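Local coordinates for protein Fc fragment of IgE receptor II (Bos taurus, PDB 6PWR) that probably serves as the low-affinity receptor for IgE, and has a C-type lectin domain that binds a mannose-containing glycan through calcium, at residues 70-75 with 102-107; 16-21 with 129-134; 88-93 with 111-116; 25-30 with 120-125. All coordinates share one frame; numbering follows the deposited sequence.

Contact 1: 70-75 with 102-107; sequences RDLDIE and GENCVM. With CA (calcium ion), chain D; CA (calcium ion), chain C; MAN (alpha-D-mannopyranose), chain B; NAG (2-acetamido-2-deoxy-beta-D-glucopyranose), chain E.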
# COMPACT_ATOMS: atom_id res chain seq x y z
N ARG A 70 -4.95 -6.85 -0.74
CA ARG A 70 -4.86 -7.99 -1.64
C ARG A 70 -6.13 -8.81 -1.51
O ARG A 70 -6.76 -8.83 -0.45
CB ARG A 70 -3.61 -8.84 -1.38
CG ARG A 70 -3.64 -9.71 -0.14
CD ARG A 70 -3.56 -8.89 1.13
NE ARG A 70 -2.84 -9.62 2.17
CZ ARG A 70 -2.93 -9.34 3.46
NH1 ARG A 70 -3.71 -8.36 3.89
NH2 ARG A 70 -2.22 -10.05 4.33
N ASP A 71 -6.49 -9.50 -2.58
CA ASP A 71 -7.58 -10.48 -2.55
C ASP A 71 -7.04 -11.87 -2.85
O ASP A 71 -7.71 -12.69 -3.49
CB ASP A 71 -8.78 -10.07 -3.42
CG ASP A 71 -8.52 -10.16 -4.92
OD1 ASP A 71 -7.36 -10.09 -5.37
OD2 ASP A 71 -9.50 -10.31 -5.69
N LEU A 72 -5.83 -12.14 -2.37
CA LEU A 72 -5.17 -13.41 -2.62
C LEU A 72 -5.95 -14.59 -2.07
O LEU A 72 -6.03 -15.64 -2.71
CB LEU A 72 -3.76 -13.38 -2.02
CG LEU A 72 -2.73 -12.70 -2.91
CD1 LEU A 72 -1.48 -12.38 -2.13
CD2 LEU A 72 -2.42 -13.60 -4.08
N ASP A 73 -6.52 -14.44 -0.87
CA ASP A 73 -7.16 -15.58 -0.23
C ASP A 73 -8.48 -15.93 -0.92
O ASP A 73 -8.69 -17.07 -1.36
CB ASP A 73 -7.36 -15.30 1.25
CG ASP A 73 -6.05 -15.25 2.00
OD1 ASP A 73 -5.22 -16.16 1.78
OD2 ASP A 73 -5.83 -14.30 2.78
N ILE A 74 -9.38 -14.96 -1.02
CA ILE A 74 -10.67 -15.15 -1.66
C ILE A 74 -10.82 -14.04 -2.68
O ILE A 74 -10.76 -12.85 -2.32
CB ILE A 74 -11.83 -15.12 -0.66
CG1 ILE A 74 -11.65 -16.21 0.40
CG2 ILE A 74 -13.15 -15.28 -1.40
CD1 ILE A 74 -11.88 -17.61 -0.13
N GLU A 75 -11.00 -14.41 -3.95
CA GLU A 75 -11.12 -13.43 -5.01
C GLU A 75 -12.24 -12.45 -4.70
O GLU A 75 -13.34 -12.85 -4.29
CB GLU A 75 -11.40 -14.13 -6.33
CG GLU A 75 -11.61 -13.19 -7.51
CD GLU A 75 -10.39 -12.32 -7.79
OE1 GLU A 75 -9.26 -12.75 -7.48
OE2 GLU A 75 -10.58 -11.22 -8.33
N GLY A 102 -5.40 -12.87 -13.64
CA GLY A 102 -5.80 -12.65 -12.27
C GLY A 102 -4.87 -11.64 -11.63
O GLY A 102 -3.65 -11.75 -11.73
N GLU A 103 -5.46 -10.64 -10.98
CA GLU A 103 -4.70 -9.58 -10.34
C GLU A 103 -5.17 -9.54 -8.90
O GLU A 103 -6.32 -9.21 -8.63
CB GLU A 103 -4.95 -8.25 -11.05
CG GLU A 103 -4.44 -8.27 -12.47
CD GLU A 103 -4.59 -6.93 -13.15
OE1 GLU A 103 -5.66 -6.32 -13.01
OE2 GLU A 103 -3.63 -6.49 -13.83
N ASN A 104 -4.28 -9.89 -7.99
CA ASN A 104 -4.69 -10.09 -6.62
C ASN A 104 -3.97 -9.22 -5.62
O ASN A 104 -4.21 -9.36 -4.41
CB ASN A 104 -4.58 -11.57 -6.25
CG ASN A 104 -5.32 -12.45 -7.22
OD1 ASN A 104 -6.40 -12.10 -7.69
ND2 ASN A 104 -4.74 -13.59 -7.54
N CYS A 105 -3.11 -8.33 -6.08
CA CYS A 105 -2.34 -7.46 -5.21
C CYS A 105 -2.55 -6.02 -5.66
O CYS A 105 -2.55 -5.74 -6.86
CB CYS A 105 -0.85 -7.81 -5.31
SG CYS A 105 -0.48 -9.42 -4.59
N VAL A 106 -2.70 -5.12 -4.71
CA VAL A 106 -3.09 -3.76 -5.05
C VAL A 106 -1.89 -2.83 -5.02
O VAL A 106 -1.04 -2.88 -4.11
CB VAL A 106 -4.23 -3.26 -4.16
CG1 VAL A 106 -4.64 -1.85 -4.56
CG2 VAL A 106 -5.42 -4.20 -4.27
N MET A 107 -1.83 -1.96 -6.01
CA MET A 107 -0.86 -0.90 -6.09
C MET A 107 -1.57 0.44 -6.14
O MET A 107 -2.74 0.55 -6.51
CB MET A 107 -0.01 -1.03 -7.36
CG MET A 107 -0.85 -0.88 -8.62
SD MET A 107 0.04 -1.09 -10.16
CE MET A 107 1.10 0.35 -10.13
CA CA D . -8.22 -10.51 -7.80
CA CA C . -6.22 -4.02 -12.69
C1 MAN B . -2.91 -2.56 -17.25
C2 MAN B . -2.75 -3.11 -15.83
C3 MAN B . -4.12 -3.54 -15.29
C4 MAN B . -5.08 -2.39 -15.38
C5 MAN B . -5.22 -1.96 -16.84
C6 MAN B . -6.15 -0.78 -17.02
O1 MAN B . -3.19 -3.66 -18.07
O2 MAN B . -2.37 -2.07 -14.97
O3 MAN B . -4.05 -3.95 -13.94
O4 MAN B . -6.33 -2.80 -14.87
O5 MAN B . -3.92 -1.57 -17.33
O6 MAN B . -6.27 -0.49 -18.41
C1 NAG E . -0.97 -1.87 -14.95
C2 NAG E . -0.72 -0.42 -14.54
C3 NAG E . 0.78 -0.16 -14.45
C4 NAG E . 1.45 -1.21 -13.57
C5 NAG E . 1.05 -2.62 -13.98
C6 NAG E . 1.54 -3.67 -13.01
C7 NAG E . -2.58 1.00 -15.28
C8 NAG E . -3.08 1.93 -16.34
N2 NAG E . -1.35 0.50 -15.47
O3 NAG E . 0.99 1.13 -13.90
O4 NAG E . 2.86 -1.09 -13.69
O5 NAG E . -0.38 -2.73 -14.01
O6 NAG E . 1.32 -4.99 -13.50
O7 NAG E . -3.26 0.71 -14.30
O HOH W 1 -9.11 -8.37 -8.24
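Leu72 rests its forked end against Asn104 and the sulfur beyond it: branch CD2 lies 3.7 Å from Asn104 CB, and CD1 reaches Cys105 SG at 4.0 Å. One residue earlier, the backbones of the two segments are tied together, Asp71 N donating to Asn104 O at 2.9 Å. The acidic ends of the first segment then turn onto a calcium ion. Asp71 holds CG between its backbone N and carbonyl carbon (chi1 71°), which brings both carboxylate oxygens to the metal. Glu75 is likewise bidentate, with OE1 2.5 Å from the ion. From 102-107 come the amide end of Asn104 and the carbonyl Glu103 O, the latter also 2.5 Å from the ion; water 1 and Asp98 complete the shell. The amide plane of Asn104 stands 63° from the carboxylate plane of Asp71, the two groups meeting at the metal from different directions. Closely set carboxylate oxygens are probably tolerated because the ion offsets their charge, and Asp71 OD2 also accepts from Gly76 N. Glu103 links two metals: its extended side chain runs on to a second calcium, OE1 at 2.4 Å, where mannose is bound, and it has a further polar partner in Ala99. This is the paired calcium arrangement of C-type lectin domains. Strand 65-71 runs beside strand 105-108 here, near a classic bulge where Asn104 and Cys105 both face Ala117; Trp30 of helix 30-39 packs on Arg70, Leu72 and Cys105, and Cys105 is disulfide-bonded to Cys119.

Contact 2: 16-21 with 129-134; sequences FQKKCY and DRLATC
Lys18, Asp129 and Cys20 have the most surface buried where the hairpin pairs with the C-terminal strand. Lys18 sits in the type I' turn from Phe16 to Lys19 and takes the N-H of Ala132 on its carbonyl O (3.0 Å), the donor standing above the carbonyl plane. Its side chain passes the chain end, with CG 3.7 Å from Cys134 O, then bends at its last two torsions (63° and 65°), which lays it alongside Leu131, both pointing the same way; NZ finishes 3.6 Å from Leu131 CD1. Asp129 is buried and meets Lys19 in a salt bridge, Lys19 NZ lying 2.7 Å from OD2 and approaching from above the carboxylate plane. Each end has a second partner: OD2 also accepts from Ser46 N, and Lys19 bridges to Glu52, so the buried carboxylate is probably stabilised by a shared ammonium and by an N-H. The CB of Asp129 leans obliquely on the Tyr21 ring, 3.9 Å from Tyr21 CD2. Cys20 exchanges two backbone bonds with Arg130, its N lying 2.8 Å from Arg130 O, and sets SG against Ala132 CB at 3.7 Å. An N-terminal hairpin of this kind, with a disulfide (here Cys20 to Cys9), is characteristic of long-form C-type lectin domains. The antiparallel strands 19-25 and 123-131 bring the two chain ends together, a closure completed by the disulfide of Cys134 with Cys6, while helix 50-59 packs behind: Phe55 stacks on Phe16 and also meets Tyr21, and Glu52 receives the Tyr21 hydroxyl.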
# COMPACT_ATOMS: atom_id res chain seq x y z
N PHE A 16 2.40 10.69 10.03
CA PHE A 16 1.11 11.28 9.68
C PHE A 16 0.04 10.65 10.55
O PHE A 16 -0.14 9.43 10.52
CB PHE A 16 0.76 11.11 8.20
CG PHE A 16 -0.55 11.74 7.82
CD1 PHE A 16 -0.63 13.10 7.61
CD2 PHE A 16 -1.69 10.97 7.70
CE1 PHE A 16 -1.84 13.69 7.27
CE2 PHE A 16 -2.90 11.56 7.36
CZ PHE A 16 -2.97 12.92 7.15
N GLN A 17 -0.66 11.47 11.32
CA GLN A 17 -1.83 11.07 12.11
C GLN A 17 -1.64 9.72 12.80
O GLN A 17 -2.37 8.76 12.55
CB GLN A 17 -3.10 11.08 11.26
CG GLN A 17 -3.50 12.45 10.77
CD GLN A 17 -4.88 12.47 10.11
OE1 GLN A 17 -5.48 11.43 9.85
NE2 GLN A 17 -5.37 13.68 9.83
N LYS A 18 -0.66 9.68 13.70
CA LYS A 18 -0.46 8.54 14.60
C LYS A 18 0.00 7.29 13.88
O LYS A 18 -0.06 6.18 14.44
CB LYS A 18 -1.69 8.27 15.50
CG LYS A 18 -1.35 7.63 16.84
CD LYS A 18 -2.52 7.66 17.84
CE LYS A 18 -3.72 6.87 17.35
NZ LYS A 18 -3.44 5.41 17.23
N LYS A 19 0.50 7.44 12.66
CA LYS A 19 1.17 6.36 11.96
C LYS A 19 2.47 6.89 11.40
O LYS A 19 2.64 8.09 11.19
CB LYS A 19 0.28 5.76 10.86
CG LYS A 19 -0.93 5.02 11.41
CD LYS A 19 -1.90 4.58 10.33
CE LYS A 19 -1.25 3.63 9.35
NZ LYS A 19 -2.23 3.10 8.36
N CYS A 20 3.40 5.97 11.20
CA CYS A 20 4.65 6.24 10.53
C CYS A 20 4.67 5.48 9.22
O CYS A 20 4.18 4.35 9.15
CB CYS A 20 5.82 5.80 11.41
SG CYS A 20 5.89 6.74 12.93
N TYR A 21 5.24 6.10 8.20
CA TYR A 21 5.19 5.57 6.84
C TYR A 21 6.59 5.48 6.28
O TYR A 21 7.43 6.35 6.50
CB TYR A 21 4.35 6.46 5.95
CG TYR A 21 2.93 6.56 6.40
CD1 TYR A 21 2.56 7.42 7.42
CD2 TYR A 21 1.94 5.76 5.83
CE1 TYR A 21 1.26 7.50 7.85
CE2 TYR A 21 0.63 5.85 6.24
CZ TYR A 21 0.30 6.72 7.25
OH TYR A 21 -1.00 6.84 7.70
N ASP A 129 3.65 0.95 6.62
CA ASP A 129 3.24 1.75 7.75
C ASP A 129 3.48 1.00 9.05
O ASP A 129 3.76 -0.21 9.06
CB ASP A 129 1.81 2.30 7.62
CG ASP A 129 0.73 1.22 7.65
OD1 ASP A 129 0.97 0.10 8.13
OD2 ASP A 129 -0.39 1.50 7.19
N ARG A 130 3.39 1.74 10.13
CA ARG A 130 3.38 1.19 11.48
C ARG A 130 2.71 2.20 12.39
O ARG A 130 2.64 3.39 12.10
CB ARG A 130 4.78 0.82 11.98
CG ARG A 130 5.84 1.87 11.85
CD ARG A 130 7.19 1.28 12.27
NE ARG A 130 7.35 1.33 13.72
CZ ARG A 130 7.58 0.28 14.52
NH1 ARG A 130 7.71 -0.94 14.04
NH2 ARG A 130 7.69 0.48 15.83
N LEU A 131 2.18 1.68 13.50
CA LEU A 131 1.61 2.54 14.52
C LEU A 131 2.70 3.45 15.08
O LEU A 131 3.80 2.99 15.39
CB LEU A 131 1.08 1.66 15.64
CG LEU A 131 0.57 2.37 16.89
CD1 LEU A 131 -0.60 3.25 16.53
CD2 LEU A 131 0.17 1.35 17.96
N ALA A 132 2.40 4.73 15.19
CA ALA A 132 3.32 5.65 15.84
C ALA A 132 3.12 5.61 17.35
O ALA A 132 2.06 5.25 17.85
CB ALA A 132 3.10 7.08 15.34
N THR A 133 4.17 6.02 18.07
CA THR A 133 4.13 5.98 19.53
C THR A 133 3.31 7.11 20.13
O THR A 133 3.02 7.05 21.33
CB THR A 133 5.55 6.02 20.11
OG1 THR A 133 6.20 7.24 19.74
CG2 THR A 133 6.37 4.83 19.61
N CYS A 134 2.92 8.11 19.35
CA CYS A 134 2.12 9.22 19.83
C CYS A 134 1.44 9.91 18.68
O CYS A 134 1.71 9.58 17.51
CB CYS A 134 2.99 10.25 20.56
SG CYS A 134 4.45 10.82 19.63
OXT CYS A 134 0.62 10.81 18.92

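Contact 3: 88-93 with 111-116; sequences YSNWQP and SGKWND. With CA (calcium ion), chain C; MAN (alpha-D-mannopyranose), chain B; NAG (2-acetamido-2-deoxy-beta-D-glucopyranose), chain E.
Two backbone hydrogen bonds frame this meeting of a loop with a strand: Trp114 N donates to Asn90 O at 2.8 Å, and Gln92 N donates to Trp114 O at 2.9 Å, on a lone pair in the carbonyl plane. Among the side chains, Asn90, its CG anti to the backbone N (chi1 -166°), points OD1 at Lys113 NZ (2.9 Å) and ND2 weakly at Gly112 O. Three waters stitch the margin: one links Asn90 ND2 to Ser111 O, another Trp91 O to Lys113 NZ, and a third lies between Gln92 OE1 and Ser111 OG; separately, Ser111 OG accepts from Lys113 N in an ST turn. Ring contacts form the apolar part. Trp114 turns its edge to the face of Trp91, six-membered centroids 5.4 Å apart and planes at 80°, with CE3 over the middle of that face. Over the face of Trp114 lies the backbone around Asn90, and Asn90 CB makes a CH-pi contact 3.7 Å from the centroid of its five-membered ring. Tyr88 touches the far end obliquely, CE2 4.0 Å from Trp114 CZ2. The indole N-H of the buried Trp114 is taken up by Gln53. Trp114-Asn115-Asp116 is the WND motif of C-type lectins, whose last two residues bind the sugar-bearing calcium; Asp116 uses O and OD1, its OD2 accepting from Asp98 N, and Asn115 ND2 donates to mannose O3 at 3.0 Å. The chemistry divides: the tryptophan is held by two backbone bonds, ring packing and Gln53, while the next two residues present oxygens and an amide N-H to the metal and sugar.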
# COMPACT_ATOMS: atom_id res chain seq x y z
N TYR A 88 -12.69 2.72 3.25
CA TYR A 88 -12.28 3.81 2.38
C TYR A 88 -11.67 3.18 1.13
O TYR A 88 -10.85 2.27 1.25
CB TYR A 88 -11.24 4.71 3.06
CG TYR A 88 -10.67 5.66 2.05
CD1 TYR A 88 -11.37 6.79 1.68
CD2 TYR A 88 -9.48 5.36 1.38
CE1 TYR A 88 -10.89 7.63 0.70
CE2 TYR A 88 -9.01 6.18 0.40
CZ TYR A 88 -9.72 7.31 0.06
OH TYR A 88 -9.22 8.11 -0.93
N SER A 89 -12.06 3.64 -0.05
CA SER A 89 -11.40 3.19 -1.26
C SER A 89 -11.00 4.37 -2.14
O SER A 89 -11.59 5.46 -2.09
CB SER A 89 -12.27 2.23 -2.07
OG SER A 89 -13.48 2.85 -2.46
N ASN A 90 -10.01 4.11 -2.97
CA ASN A 90 -9.54 5.08 -3.93
C ASN A 90 -9.25 4.41 -5.26
O ASN A 90 -8.23 4.68 -5.90
CB ASN A 90 -8.30 5.80 -3.41
CG ASN A 90 -7.98 7.04 -4.20
OD1 ASN A 90 -8.88 7.78 -4.60
ND2 ASN A 90 -6.70 7.28 -4.45
N TRP A 91 -10.14 3.51 -5.69
CA TRP A 91 -9.91 2.76 -6.92
C TRP A 91 -9.88 3.67 -8.14
O TRP A 91 -10.76 4.53 -8.32
CB TRP A 91 -11.03 1.75 -7.12
CG TRP A 91 -11.08 0.68 -6.11
CD1 TRP A 91 -12.06 0.46 -5.19
CD2 TRP A 91 -10.13 -0.37 -5.94
NE1 TRP A 91 -11.76 -0.64 -4.44
CE2 TRP A 91 -10.58 -1.17 -4.88
CE3 TRP A 91 -8.94 -0.71 -6.59
CZ2 TRP A 91 -9.88 -2.30 -4.45
CZ3 TRP A 91 -8.25 -1.83 -6.16
CH2 TRP A 91 -8.73 -2.62 -5.10
N GLN A 92 -8.90 3.47 -8.99
CA GLN A 92 -8.97 4.00 -10.33
C GLN A 92 -10.27 3.51 -10.97
O GLN A 92 -10.65 2.35 -10.78
CB GLN A 92 -7.79 3.46 -11.13
CG GLN A 92 -7.78 3.82 -12.60
CD GLN A 92 -7.41 5.26 -12.87
OE1 GLN A 92 -7.22 6.05 -11.95
NE2 GLN A 92 -7.30 5.61 -14.15
N PRO A 93 -10.98 4.36 -11.72
CA PRO A 93 -12.22 3.90 -12.36
C PRO A 93 -12.04 2.61 -13.14
O PRO A 93 -11.12 2.46 -13.94
CB PRO A 93 -12.58 5.07 -13.28
CG PRO A 93 -12.11 6.25 -12.52
CD PRO A 93 -10.80 5.81 -11.89
N SER A 111 -0.75 8.37 -9.71
CA SER A 111 -1.74 9.34 -9.28
C SER A 111 -2.27 9.07 -7.88
O SER A 111 -3.09 9.84 -7.39
CB SER A 111 -2.94 9.24 -10.22
OG SER A 111 -3.50 7.94 -10.07
N GLY A 112 -1.87 7.97 -7.25
CA GLY A 112 -2.44 7.55 -6.00
C GLY A 112 -3.67 6.67 -6.12
O GLY A 112 -4.06 6.04 -5.14
N LYS A 113 -4.29 6.62 -7.30
CA LYS A 113 -5.46 5.77 -7.48
C LYS A 113 -5.05 4.31 -7.47
O LYS A 113 -3.94 3.95 -7.90
CB LYS A 113 -6.14 6.09 -8.81
CG LYS A 113 -6.75 7.49 -8.85
CD LYS A 113 -7.98 7.57 -7.98
CE LYS A 113 -8.62 8.95 -8.01
NZ LYS A 113 -9.79 8.99 -7.09
N TRP A 114 -5.93 3.46 -6.97
CA TRP A 114 -5.57 2.07 -6.75
C TRP A 114 -5.89 1.22 -7.97
O TRP A 114 -6.90 1.43 -8.65
CB TRP A 114 -6.33 1.48 -5.57
CG TRP A 114 -6.19 2.21 -4.29
CD1 TRP A 114 -5.34 3.23 -3.97
CD2 TRP A 114 -6.98 1.97 -3.13
NE1 TRP A 114 -5.55 3.63 -2.66
CE2 TRP A 114 -6.56 2.87 -2.13
CE3 TRP A 114 -8.01 1.08 -2.84
CZ2 TRP A 114 -7.14 2.91 -0.87
CZ3 TRP A 114 -8.57 1.11 -1.59
CH2 TRP A 114 -8.14 2.01 -0.62
N ASN A 115 -5.03 0.25 -8.23
CA ASN A 115 -5.23 -0.71 -9.29
C ASN A 115 -4.85 -2.07 -8.75
O ASN A 115 -3.82 -2.21 -8.08
CB ASN A 115 -4.30 -0.37 -10.46
CG ASN A 115 -4.30 -1.42 -11.52
OD1 ASN A 115 -5.36 -1.89 -11.93
ND2 ASN A 115 -3.11 -1.84 -11.96
N ASP A 116 -5.66 -3.09 -9.05
CA ASP A 116 -5.18 -4.44 -8.81
C ASP A 116 -4.22 -4.85 -9.91
O ASP A 116 -4.44 -4.57 -11.09
CB ASP A 116 -6.33 -5.45 -8.65
CG ASP A 116 -7.26 -5.53 -9.85
OD1 ASP A 116 -7.30 -4.60 -10.68
OD2 ASP A 116 -7.98 -6.55 -9.92
CA CA C . -6.22 -4.02 -12.69
C1 MAN B . -2.91 -2.56 -17.25
C2 MAN B . -2.75 -3.11 -15.83
C3 MAN B . -4.12 -3.54 -15.29
C4 MAN B . -5.08 -2.39 -15.38
C5 MAN B . -5.22 -1.96 -16.84
C6 MAN B . -6.15 -0.78 -17.02
O1 MAN B . -3.19 -3.66 -18.07
O2 MAN B . -2.37 -2.07 -14.97
O3 MAN B . -4.05 -3.95 -13.94
O4 MAN B . -6.33 -2.80 -14.87
O5 MAN B . -3.92 -1.57 -17.33
O6 MAN B . -6.27 -0.49 -18.41
C1 NAG E . -0.97 -1.87 -14.95
C2 NAG E . -0.72 -0.42 -14.54
C3 NAG E . 0.78 -0.16 -14.45
C4 NAG E . 1.45 -1.21 -13.57
C5 NAG E . 1.05 -2.62 -13.98
C6 NAG E . 1.54 -3.67 -13.01
C7 NAG E . -2.58 1.00 -15.28
C8 NAG E . -3.08 1.93 -16.34
N2 NAG E . -1.35 0.50 -15.47
O3 NAG E . 0.99 1.13 -13.90
O4 NAG E . 2.86 -1.09 -13.69
O5 NAG E . -0.38 -2.73 -14.01
O6 NAG E . 1.32 -4.99 -13.50
O7 NAG E . -3.26 0.71 -14.30
O HOH W 2 -5.52 9.63 -5.75
O HOH W 3 -11.68 7.02 -7.81
O HOH W 4 -5.14 7.70 -12.13

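Contact 4: 25-30 with 120-125; sequences EGAKKW and GSELHG. With NAG (2-acetamido-2-deoxy-beta-D-glucopyranose), chain E.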
# COMPACT_ATOMS: atom_id res chain seq x y z
N GLU A 25 11.78 2.12 -1.99
CA GLU A 25 12.14 2.25 -3.38
C GLU A 25 12.98 1.05 -3.78
O GLU A 25 13.76 0.53 -2.99
CB GLU A 25 12.92 3.55 -3.62
CG GLU A 25 12.95 4.03 -5.05
CD GLU A 25 13.92 3.26 -5.92
OE1 GLU A 25 15.03 2.93 -5.45
OE2 GLU A 25 13.56 2.97 -7.08
N GLY A 26 12.81 0.61 -5.02
CA GLY A 26 13.56 -0.51 -5.53
C GLY A 26 12.61 -1.58 -5.98
O GLY A 26 11.64 -1.88 -5.28
N ALA A 27 12.88 -2.17 -7.14
CA ALA A 27 11.93 -3.05 -7.80
C ALA A 27 11.65 -4.28 -6.94
O ALA A 27 12.57 -4.99 -6.53
CB ALA A 27 12.49 -3.48 -9.15
N LYS A 28 10.36 -4.52 -6.68
CA LYS A 28 9.94 -5.66 -5.88
C LYS A 28 8.61 -6.16 -6.38
O LYS A 28 7.75 -5.37 -6.78
CB LYS A 28 9.78 -5.29 -4.40
CG LYS A 28 11.12 -5.01 -3.74
CD LYS A 28 11.01 -4.88 -2.25
CE LYS A 28 12.32 -4.39 -1.67
NZ LYS A 28 13.45 -5.32 -1.97
N LYS A 29 8.44 -7.48 -6.34
CA LYS A 29 7.13 -8.08 -6.46
C LYS A 29 6.37 -7.86 -5.16
O LYS A 29 6.95 -7.49 -4.14
CB LYS A 29 7.27 -9.57 -6.76
CG LYS A 29 8.07 -9.84 -8.03
CD LYS A 29 8.27 -11.32 -8.29
CE LYS A 29 8.97 -11.53 -9.63
NZ LYS A 29 9.21 -12.97 -9.91
N TRP A 30 5.05 -8.08 -5.19
CA TRP A 30 4.26 -7.73 -4.02
C TRP A 30 4.74 -8.50 -2.79
O TRP A 30 4.90 -7.91 -1.71
CB TRP A 30 2.77 -7.96 -4.26
CG TRP A 30 1.92 -7.49 -3.13
CD1 TRP A 30 1.40 -6.24 -2.96
CD2 TRP A 30 1.46 -8.27 -2.02
NE1 TRP A 30 0.64 -6.20 -1.82
CE2 TRP A 30 0.68 -7.43 -1.22
CE3 TRP A 30 1.66 -9.59 -1.62
CZ2 TRP A 30 0.08 -7.86 -0.04
CZ3 TRP A 30 1.06 -10.03 -0.46
CH2 TRP A 30 0.28 -9.16 0.32
N GLY A 120 3.05 -10.77 -9.17
CA GLY A 120 4.42 -10.93 -9.58
C GLY A 120 4.97 -9.81 -10.43
O GLY A 120 6.12 -9.92 -10.87
N SER A 121 4.21 -8.75 -10.68
CA SER A 121 4.79 -7.58 -11.32
C SER A 121 5.82 -6.95 -10.40
O SER A 121 5.73 -7.06 -9.17
CB SER A 121 3.71 -6.54 -11.62
OG SER A 121 2.88 -6.99 -12.67
N GLU A 122 6.81 -6.31 -10.99
CA GLU A 122 7.84 -5.63 -10.23
C GLU A 122 7.59 -4.13 -10.28
O GLU A 122 7.59 -3.53 -11.36
CB GLU A 122 9.23 -5.94 -10.78
CG GLU A 122 9.61 -7.40 -10.63
CD GLU A 122 11.06 -7.67 -10.96
OE1 GLU A 122 11.80 -6.70 -11.27
OE2 GLU A 122 11.48 -8.84 -10.90
N LEU A 123 7.34 -3.54 -9.12
CA LEU A 123 7.15 -2.10 -9.01
C LEU A 123 8.32 -1.51 -8.27
O LEU A 123 8.91 -2.15 -7.40
CB LEU A 123 5.86 -1.77 -8.25
CG LEU A 123 4.59 -2.28 -8.91
CD1 LEU A 123 3.39 -1.88 -8.09
CD2 LEU A 123 4.47 -1.74 -10.32
N HIS A 124 8.63 -0.26 -8.59
CA HIS A 124 9.79 0.41 -8.02
C HIS A 124 9.49 1.12 -6.72
O HIS A 124 10.41 1.65 -6.09
CB HIS A 124 10.38 1.40 -9.02
CG HIS A 124 10.89 0.77 -10.27
ND1 HIS A 124 12.13 0.18 -10.35
CD2 HIS A 124 10.31 0.60 -11.48
CE1 HIS A 124 12.31 -0.31 -11.56
NE2 HIS A 124 11.22 -0.07 -12.27
N GLY A 125 8.22 1.17 -6.32
CA GLY A 125 7.86 1.75 -5.05
C GLY A 125 7.01 0.79 -4.25
O GLY A 125 6.38 -0.12 -4.78
C1 NAG E . -0.97 -1.87 -14.95
C2 NAG E . -0.72 -0.42 -14.54
C3 NAG E . 0.78 -0.16 -14.45
C4 NAG E . 1.45 -1.21 -13.57
C5 NAG E . 1.05 -2.62 -13.98
C6 NAG E . 1.54 -3.67 -13.01
C7 NAG E . -2.58 1.00 -15.28
C8 NAG E . -3.08 1.93 -16.34
N2 NAG E . -1.35 0.50 -15.47
O3 NAG E . 0.99 1.13 -13.90
O4 NAG E . 2.86 -1.09 -13.69
O5 NAG E . -0.38 -2.73 -14.01
O6 NAG E . 1.32 -4.99 -13.50
O7 NAG E . -3.26 0.71 -14.30
O HOH W 5 14.77 1.55 -8.77
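Glu25 and His124 lie side by side and point the same way, the carboxylate and imidazole planes almost parallel at 2°. They do not touch through their charged atoms, Glu25 OE2 being 4.5 Å from His124 ND1; water 5 sits between, donating a 2.5 Å bond to OE2 and keeping only a weak contact with the ring. Chi1 of Glu25 (-160°) sets its CG 3.6 Å from His124 O, and the bend at chi2 (-77°) then lays the carboxylate alongside the imidazole. Ala27 offers its CB to two side chains, 3.9 Å from both His124 ND1 and Glu122 OE1. Lys29 and Glu122 instead cross at a slant, Lys29 CG lying 3.9 Å from Glu122 CG. Their charged ends stay too far apart for a salt bridge, leaving a long-range attraction at most. The lysine's extended chain runs past Gly120, Lys29 CG being 3.4 Å from Gly120 O. Backbone bonds join Gly26 N to His124 O and pair Lys28 with Leu123 both ways, the register slipping by one residue in a beta bulge. Ser121 turns away from this pairing, and its OG shares a 2.7 Å hydrogen bond with O6 of the N-acetylglucosamine. The contact lies at the surface, joining strand 27-28 to the start of strand 123-131 just where Lys29 occupies the N-cap position of helix 30-39; Trp66 of strand 65-71 packs on Leu123 and meets Trp30 edge-to-face.

Overall arrangement
Contacts 1 and 3 form the sugar-binding end. Their centres are 14 Å apart, and they share the calcium that holds mannose, with Glu103 on one strand and Asn115 and Asp116 on the next; Glu95 and Asn97, of the EPN sequence usual in mannose-type C-type lectins, complete its protein ligands. Contact 4 reaches the glycan through its N-acetylglucosamine, held by Ser121, whose side chain is still about 8 Å from the mannose, and its Trp30 packs on contact 1. Contact 2 lies apart, its centre about 25 Å from that of contact 1, on the opposite side of the chain's centre. Strand 123-131 runs from contact 4 to contact 2, linking the glycan end with the chain termini.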